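Local coordinates for MgGH51 (Meripilus giganteus, PDB 6ZPW), which probably releases non-reducing terminal alpha-L-arabinofuranosyl residues from arabinose-containing polysaccharides, as a glycoside hydrolase family 51 alpha-L-arabinofuranosidase, at residues A[509-514]-A[579-584]; A[561-566]-A[607-612]. All coordinates share one frame; numbering follows the deposited sequence.

Contact 1: residues A[509-514]-A[579-584]; sequences FFAQKL and QVLTGP
The helix-on-sheet packing of 509-514 against 579-584 seats the C-terminal beta-domain on the (beta/alpha)8 barrel: the helix runs nearly antiparallel along the strand, over the sheet face that carries Q579 and L581. L581 and L514 supply most of the buried surface on their two sides. The short axes, at 157°, come within 9.6 Å, a separation filled by side-chain packing; no hydrogen bond crosses it. L581 holds CG anti to its backbone N (chi1 -177°), turning the branch toward the helix, where its methyls reach F510 and A511: CD1 lies 3.8 Å from F510 CB, and CD2 lies 3.9 Å from A511 N. The small A511 lets that methyl come close to the helix backbone. F510 offers mainly its CB, the ring leading away from the strand. One turn on, L514 forks over two strand residues, CD1 sitting 4.0 Å from L581 CB and CD2 3.9 Å from Q579 CB. The aliphatic part of Q579 suits this partly exposed margin. L514 also touches V621 of the adjoining strand 618-625. On the barrel side, F509 packs on helix 211-219, K513 forms a salt bridge with E219, and Q512 hydrogen-bonds Y430 of strand 424-432.

Contact 2: residues A[561-566]-A[607-612]; sequences SLTFQL and GKTFTY
F564 and F610 face each other as a hydrogen-bonded antiparallel pair, F564 N giving its hydrogen to F610 O at 2.8 Å and F610 N returning a bond to F564 O. Their rings meet obliquely, planes at 36°, while F564 CB lies over one face of the F610 ring, 4.3 Å from its centroid, as a CH-pi contact. With chi1 at 71°, F610 CG lies between backbone N and carbonyl carbon, which leans the ring toward F564; L566 CD1 lies obliquely and more loosely by F610 CE1. An alanine here is likely to strip F564 CB of that aromatic cover and leave a gap beside F564. L562 and Y612 form the next reciprocal pair, and L566 N to K608 O, 2.7 Å, continues the bonding past the end of the strand. This is an antiparallel two-strand pairing within a small mixed sheet, completed by strand 2-4 along the other edge of 560-565. Threonines, beta-branched and suited to extended chain, line the more exposed face: T563 CG2 touches T609 CG2 at 3.6 Å, and T563 OG1 lies 3.4 Å from T611 CG2. On the aromatic face, I550 and I552 of strand 547-554 back the rings, and Y612 OH hydrogen-bonds S620 OG.

Overall arrangement
Both contacts involve the C-terminal beta-domain, contact 1 at its junction with the barrel; their centres lie 21 Å apart, and their segments alternate along the chain. Contact 1 is buried and held by van der Waals packing, mostly between apolar groups, with no hydrogen bond; contact 2 lies farther out, is held by backbone hydrogen bonds, and has a buried aromatic face and a more exposed threonine face. Strand 575-582 brings them together: L581 and Q579 turn to the helix, whereas V580 between them points away from it and packs by Y612. The part of the larger sheet around this strand is thus packed by helix 507-517 on one face and by Y612 of the small sheet on the other, a sandwich-like arrangement.

Contact 1: residues A[509-514]-A[579-584]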
ATOM      1  N   PHE A 509       4.583  -9.581   8.983  1.00 10.99           N
ATOM      2  CA  PHE A 509       5.533  -8.491   8.742  1.00 11.08           C
ATOM      3  C   PHE A 509       6.936  -8.930   9.161  1.00 11.12           C
ATOM      4  O   PHE A 509       7.901  -8.671   8.483  1.00 11.61           O
ATOM      5  CB  PHE A 509       5.102  -7.215   9.473  1.00 12.34           C
ATOM      6  CG  PHE A 509       6.129  -6.127   9.473  1.00 12.99           C
ATOM      7  CD1 PHE A 509       6.156  -5.177   8.474  1.00 15.10           C
ATOM      8  CD2 PHE A 509       7.063  -6.047  10.506  1.00 15.23           C
ATOM      9  CE1 PHE A 509       7.097  -4.161   8.513  1.00 16.20           C
ATOM     10  CE2 PHE A 509       8.011  -5.052  10.518  1.00 17.10           C
ATOM     11  CZ  PHE A 509       8.003  -4.077   9.535  1.00 17.36           C
ATOM     12  N   PHE A 510       7.027  -9.471  10.370  1.00 11.34           N
ATOM     13  CA  PHE A 510       8.360  -9.853  10.867  1.00 11.87           C
ATOM     14  C   PHE A 510       8.948 -10.998  10.030  1.00 11.62           C
ATOM     15  O   PHE A 510      10.170 -10.992   9.845  1.00 12.73           O
ATOM     16  CB  PHE A 510       8.325 -10.184  12.360  1.00 12.78           C
ATOM     17  CG  PHE A 510       8.103  -8.970  13.216  1.00 13.67           C
ATOM     18  CD1 PHE A 510       9.044  -7.965  13.221  1.00 13.86           C
ATOM     19  CD2 PHE A 510       6.988  -8.862  14.026  1.00 16.17           C
ATOM     20  CE1 PHE A 510       8.883  -6.846  14.018  1.00 16.72           C
ATOM     21  CE2 PHE A 510       6.823  -7.727  14.812  1.00 16.14           C
ATOM     22  CZ  PHE A 510       7.757  -6.730  14.810  1.00 15.02           C
ATOM     23  N   ALA A 511       8.143 -11.936   9.536  1.00 11.78           N
ATOM     24  CA  ALA A 511       8.652 -13.002   8.648  1.00 12.06           C
ATOM     25  C   ALA A 511       9.193 -12.345   7.353  1.00 11.60           C
ATOM     26  O   ALA A 511      10.296 -12.677   6.893  1.00 12.51           O
ATOM     27  CB  ALA A 511       7.577 -14.025   8.343  1.00 14.30           C
ATOM     28  N   GLN A 512       8.425 -11.409   6.787  1.00 11.33           N
ATOM     29  CA  GLN A 512       8.874 -10.705   5.544  1.00 11.51           C
ATOM     30  C   GLN A 512      10.195  -9.971   5.813  1.00 11.94           C
ATOM     31  O   GLN A 512      11.144 -10.040   5.016  1.00 11.89           O
ATOM     32  CB  GLN A 512       7.818  -9.681   5.133  1.00 12.64           C
ATOM     33  CG  GLN A 512       6.530 -10.313   4.611  1.00 12.53           C
ATOM     34  CD  GLN A 512       6.676 -11.057   3.304  1.00 12.01           C
ATOM     35  OE1 GLN A 512       7.267 -10.498   2.326  1.00 13.12           O
ATOM     36  NE2 GLN A 512       6.143 -12.273   3.245  1.00 12.95           N
ATOM     37  N   LYS A 513      10.270  -9.271   6.946  1.00 11.37           N
ATOM     38  CA  LYS A 513      11.446  -8.488   7.303  1.00 12.12           C
ATOM     39  C   LYS A 513      12.675  -9.417   7.519  1.00 12.26           C
ATOM     40  O   LYS A 513      13.759  -9.120   7.066  1.00 12.25           O
ATOM     41  CB  LYS A 513      11.156  -7.665   8.548  1.00 13.17           C
ATOM     42  CG  LYS A 513      12.312  -6.803   9.054  1.00 13.91           C
ATOM     43  CD  LYS A 513      11.934  -6.032  10.298  1.00 16.04           C
ATOM     44  CE  LYS A 513      13.073  -5.179  10.802  1.00 17.50           C
ATOM     45  NZ  LYS A 513      12.818  -4.587  12.124  1.00 20.95           N
ATOM     46  N   LEU A 514      12.465 -10.523   8.247  1.00 12.32           N
ATOM     47  CA  LEU A 514      13.579 -11.460   8.478  1.00 11.97           C
ATOM     48  C   LEU A 514      14.089 -12.016   7.154  1.00 12.27           C
ATOM     49  O   LEU A 514      15.321 -12.173   6.976  1.00 14.07           O
ATOM     50  CB  LEU A 514      13.121 -12.576   9.420  1.00 12.98           C
ATOM     51  CG  LEU A 514      13.021 -12.214  10.894  1.00 14.04           C
ATOM     52  CD1 LEU A 514      12.282 -13.294  11.653  1.00 17.59           C
ATOM     53  CD2 LEU A 514      14.356 -11.940  11.512  1.00 16.44           C
ATOM     54  N   GLN A 579      18.190 -15.037  15.153  1.00 12.70           N
ATOM     55  CA  GLN A 579      16.966 -14.196  15.250  1.00 12.86           C
ATOM     56  C   GLN A 579      15.807 -15.163  15.137  1.00 12.98           C
ATOM     57  O   GLN A 579      15.762 -15.943  14.160  1.00 14.06           O
ATOM     58  CB  GLN A 579      16.966 -13.188  14.111  1.00 13.89           C
ATOM     59  CG  GLN A 579      18.186 -12.277  14.087  1.00 15.47           C
ATOM     60  CD  GLN A 579      18.261 -11.461  12.813  1.00 15.58           C
ATOM     61  OE1 GLN A 579      19.090 -11.717  11.876  1.00 19.10           O
ATOM     62  NE2 GLN A 579      17.436 -10.446  12.837  1.00 15.68           N
ATOM     63  N   VAL A 580      14.888 -15.134  16.090  1.00 12.59           N
ATOM     64  CA  VAL A 580      13.750 -16.087  16.152  0.70 12.94           C
ATOM     65  C   VAL A 580      12.433 -15.360  16.352  1.00 12.12           C
ATOM     66  O   VAL A 580      12.346 -14.548  17.290  1.00 14.13           O
ATOM     67  CB  VAL A 580      13.918 -17.081  17.304  0.70 14.43           C
ATOM     68  CG1 VAL A 580      12.741 -18.030  17.372  0.70 16.14           C
ATOM     69  CG2 VAL A 580      15.226 -17.845  17.176  0.70 15.79           C
ATOM     70  N   LEU A 581      11.468 -15.697  15.502  1.00 12.37           N
ATOM     71  CA  LEU A 581      10.053 -15.289  15.622  1.00 12.39           C
ATOM     72  C   LEU A 581       9.240 -16.528  15.966  1.00 13.46           C
ATOM     73  O   LEU A 581       9.212 -17.478  15.163  1.00 13.65           O
ATOM     74  CB  LEU A 581       9.626 -14.714  14.279  1.00 14.03           C
ATOM     75  CG  LEU A 581       8.201 -14.175  14.271  1.00 15.97           C
ATOM     76  CD1 LEU A 581       8.055 -12.859  15.051  1.00 16.45           C
ATOM     77  CD2 LEU A 581       7.769 -13.984  12.811  1.00 18.40           C
ATOM     78  N   THR A 582       8.673 -16.575  17.163  1.00 13.32           N
ATOM     79  CA  THR A 582       7.872 -17.725  17.569  1.00 13.89           C
ATOM     80  C   THR A 582       6.898 -17.302  18.654  1.00 14.37           C
ATOM     81  O   THR A 582       6.987 -16.200  19.187  1.00 16.68           O
ATOM     82  CB  THR A 582       8.786 -18.874  18.036  1.00 14.75           C
ATOM     83  OG1 THR A 582       8.052 -20.106  18.131  1.00 16.35           O
ATOM     84  CG2 THR A 582       9.525 -18.563  19.328  1.00 14.76           C
ATOM     85  N   GLY A 583       5.974 -18.186  18.921  1.00 14.57           N
ATOM     86  CA  GLY A 583       4.978 -18.004  19.984  1.00 15.40           C
ATOM     87  C   GLY A 583       3.899 -19.057  19.852  1.00 16.36           C
ATOM     88  O   GLY A 583       3.987 -19.970  19.019  1.00 16.22           O
ATOM     89  N   PRO A 584       2.799 -18.898  20.613  1.00 16.71           N
ATOM     90  CA  PRO A 584       1.671 -19.803  20.466  1.00 17.29           C
ATOM     91  C   PRO A 584       1.165 -19.786  19.026  1.00 14.85           C
ATOM     92  O   PRO A 584       1.135 -18.732  18.385  1.00 15.82           O
ATOM     93  CB  PRO A 584       0.633 -19.233  21.431  1.00 18.17           C
ATOM     94  CG  PRO A 584       1.474 -18.471  22.457  1.00 20.49           C
ATOM     95  CD  PRO A 584       2.606 -17.868  21.651  1.00 18.59           C
TER

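Contact 2: residues A[561-566]-A[607-612]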
ATOM      1  N   SER A 561      15.105 -30.901  15.297  1.00 16.60           N
ATOM      2  CA  SER A 561      16.556 -30.645  15.328  1.00 17.85           C
ATOM      3  C   SER A 561      17.103 -30.694  13.900  1.00 16.14           C
ATOM      4  O   SER A 561      16.721 -31.621  13.125  1.00 18.15           O
ATOM      5  CB  SER A 561      17.277 -31.589  16.215  1.00 22.43           C
ATOM      6  OG  SER A 561      18.672 -31.180  16.328  1.00 29.38           O
ATOM      7  N   LEU A 562      18.005 -29.770  13.621  1.00 14.13           N
ATOM      8  CA  LEU A 562      18.778 -29.739  12.357  1.00 14.75           C
ATOM      9  C   LEU A 562      20.264 -29.794  12.695  1.00 13.90           C
ATOM     10  O   LEU A 562      20.708 -29.103  13.620  1.00 16.66           O
ATOM     11  CB  LEU A 562      18.461 -28.484  11.546  1.00 16.59           C
ATOM     12  CG  LEU A 562      16.990 -28.290  11.200  1.00 15.50           C
ATOM     13  CD1 LEU A 562      16.390 -27.287  12.163  1.00 19.47           C
ATOM     14  CD2 LEU A 562      16.816 -27.787   9.780  1.00 19.34           C
ATOM     15  N   THR A 563      20.981 -30.578  11.915  1.00 13.71           N
ATOM     16  CA  THR A 563      22.453 -30.572  11.953  1.00 13.23           C
ATOM     17  C   THR A 563      22.920 -29.997  10.607  1.00 13.08           C
ATOM     18  O   THR A 563      22.687 -30.648   9.570  1.00 15.61           O
ATOM     19  CB  THR A 563      23.033 -31.969  12.186  1.00 14.92           C
ATOM     20  OG1 THR A 563      22.520 -32.378  13.449  1.00 18.40           O
ATOM     21  CG2 THR A 563      24.545 -31.964  12.176  1.00 17.28           C
ATOM     22  N   PHE A 564      23.528 -28.835  10.652  1.00 12.42           N
ATOM     23  CA  PHE A 564      24.073 -28.202   9.442  1.00 11.46           C
ATOM     24  C   PHE A 564      25.517 -28.642   9.253  1.00 12.62           C
ATOM     25  O   PHE A 564      26.334 -28.502  10.168  1.00 14.45           O
ATOM     26  CB  PHE A 564      23.951 -26.682   9.513  1.00 12.63           C
ATOM     27  CG  PHE A 564      22.531 -26.181   9.470  1.00 13.28           C
ATOM     28  CD1 PHE A 564      21.860 -26.144   8.254  1.00 12.48           C
ATOM     29  CD2 PHE A 564      21.835 -25.878  10.624  1.00 14.92           C
ATOM     30  CE1 PHE A 564      20.529 -25.739   8.206  1.00 14.44           C
ATOM     31  CE2 PHE A 564      20.512 -25.443  10.575  1.00 13.96           C
ATOM     32  CZ  PHE A 564      19.857 -25.412   9.358  1.00 14.28           C
ATOM     33  N   GLN A 565      25.797 -29.058   8.049  1.00 13.10           N
ATOM     34  CA  GLN A 565      27.147 -29.487   7.655  1.00 13.37           C
ATOM     35  C   GLN A 565      27.694 -28.470   6.653  1.00 12.88           C
ATOM     36  O   GLN A 565      27.171 -28.383   5.499  1.00 14.60           O
ATOM     37  CB  GLN A 565      27.145 -30.886   7.035  1.00 15.64           C
ATOM     38  CG  GLN A 565      26.723 -31.939   7.991  1.00 18.37           C
ATOM     39  CD  GLN A 565      26.815 -33.325   7.397  1.00 22.88           C
ATOM     40  OE1 GLN A 565      26.494 -33.554   6.235  1.00 26.77           O
ATOM     41  NE2 GLN A 565      27.112 -34.258   8.266  1.00 27.19           N
ATOM     42  N   LEU A 566      28.704 -27.731   7.061  1.00 13.62           N
ATOM     43  CA  LEU A 566      29.353 -26.643   6.287  1.00 13.96           C
ATOM     44  C   LEU A 566      30.827 -26.994   6.058  1.00 13.89           C
ATOM     45  O   LEU A 566      31.646 -26.120   5.904  1.00 15.04           O
ATOM     46  CB  LEU A 566      29.210 -25.311   7.031  1.00 15.25           C
ATOM     47  CG  LEU A 566      27.887 -24.552   6.886  1.00 19.16           C
ATOM     48  CD1 LEU A 566      26.742 -25.286   7.414  1.00 23.44           C
ATOM     49  CD2 LEU A 566      27.957 -23.204   7.546  1.00 25.85           C
ATOM     50  N   GLY A 607      29.981 -23.633  13.797  1.00 15.45           N
ATOM     51  CA  GLY A 607      31.232 -24.245  13.360  1.00 15.84           C
ATOM     52  C   GLY A 607      31.018 -24.942  12.059  1.00 15.41           C
ATOM     53  O   GLY A 607      29.943 -24.779  11.450  1.00 16.18           O
ATOM     54  N   LYS A 608      31.970 -25.770  11.661  1.00 14.53           N
ATOM     55  CA  LYS A 608      31.822 -26.484  10.373  1.00 14.35           C
ATOM     56  C   LYS A 608      30.662 -27.463  10.370  1.00 14.05           C
ATOM     57  O   LYS A 608      30.151 -27.760   9.290  1.00 15.61           O
ATOM     58  CB  LYS A 608      33.118 -27.142   9.948  1.00 17.01           C
ATOM     59  CG  LYS A 608      34.147 -26.099   9.587  1.00 23.05           C
ATOM     60  CD  LYS A 608      35.237 -26.637   8.823  1.00 27.03           C
ATOM     61  CE  LYS A 608      36.053 -25.521   8.248  1.00 27.77           C
ATOM     62  NZ  LYS A 608      37.190 -26.167   7.588  1.00 27.58           N
ATOM     63  N   THR A 609      30.298 -27.979  11.544  1.00 13.68           N
ATOM     64  CA  THR A 609      29.080 -28.767  11.754  1.00 13.58           C
ATOM     65  C   THR A 609      28.454 -28.247  13.029  1.00 13.57           C
ATOM     66  O   THR A 609      29.196 -28.081  13.990  1.00 14.22           O
ATOM     67  CB  THR A 609      29.322 -30.282  11.795  1.00 14.26           C
ATOM     68  OG1 THR A 609      30.029 -30.689  10.609  1.00 16.38           O
ATOM     69  CG2 THR A 609      28.019 -31.022  11.978  1.00 15.82           C
ATOM     70  N   PHE A 610      27.153 -27.967  13.038  1.00 13.09           N
ATOM     71  CA  PHE A 610      26.508 -27.510  14.301  1.00 14.20           C
ATOM     72  C   PHE A 610      25.022 -27.817  14.263  1.00 13.14           C
ATOM     73  O   PHE A 610      24.445 -28.016  13.157  1.00 14.00           O
ATOM     74  CB  PHE A 610      26.742 -26.014  14.535  1.00 13.54           C
ATOM     75  CG  PHE A 610      25.993 -25.115  13.591  1.00 14.30           C
ATOM     76  CD1 PHE A 610      26.551 -24.709  12.389  1.00 14.86           C
ATOM     77  CD2 PHE A 610      24.720 -24.665  13.918  1.00 15.40           C
ATOM     78  CE1 PHE A 610      25.857 -23.838  11.554  1.00 16.28           C
ATOM     79  CE2 PHE A 610      24.044 -23.795  13.085  1.00 17.55           C
ATOM     80  CZ  PHE A 610      24.607 -23.411  11.905  1.00 16.83           C
ATOM     81  N   THR A 611      24.431 -27.916  15.434  1.00 14.04           N
ATOM     82  CA  THR A 611      23.011 -28.223  15.582  1.00 14.27           C
ATOM     83  C   THR A 611      22.205 -26.978  15.964  1.00 14.40           C
ATOM     84  O   THR A 611      22.717 -26.027  16.578  1.00 16.26           O
ATOM     85  CB  THR A 611      22.794 -29.314  16.633  1.00 15.79           C
ATOM     86  OG1 THR A 611      23.338 -28.857  17.867  1.00 19.70           O
ATOM     87  CG2 THR A 611      23.406 -30.610  16.184  1.00 16.26           C
ATOM     88  N   TYR A 612      20.933 -27.051  15.622  1.00 14.32           N
ATOM     89  CA  TYR A 612      19.928 -26.047  16.022  1.00 13.68           C
ATOM     90  C   TYR A 612      18.584 -26.739  16.200  1.00 13.57           C
ATOM     91  O   TYR A 612      18.157 -27.528  15.348  1.00 14.90           O
ATOM     92  CB  TYR A 612      19.782 -24.941  14.989  1.00 14.53           C
ATOM     93  CG  TYR A 612      18.709 -23.938  15.332  1.00 14.02           C
ATOM     94  CD1 TYR A 612      18.806 -23.166  16.492  1.00 14.64           C
ATOM     95  CD2 TYR A 612      17.576 -23.794  14.564  1.00 13.39           C
ATOM     96  CE1 TYR A 612      17.819 -22.258  16.838  1.00 14.23           C
ATOM     97  CE2 TYR A 612      16.620 -22.836  14.864  1.00 12.87           C
ATOM     98  CZ  TYR A 612      16.713 -22.108  16.023  1.00 12.92           C
ATOM     99  OH  TYR A 612      15.751 -21.189  16.371  1.00 14.28           O
TER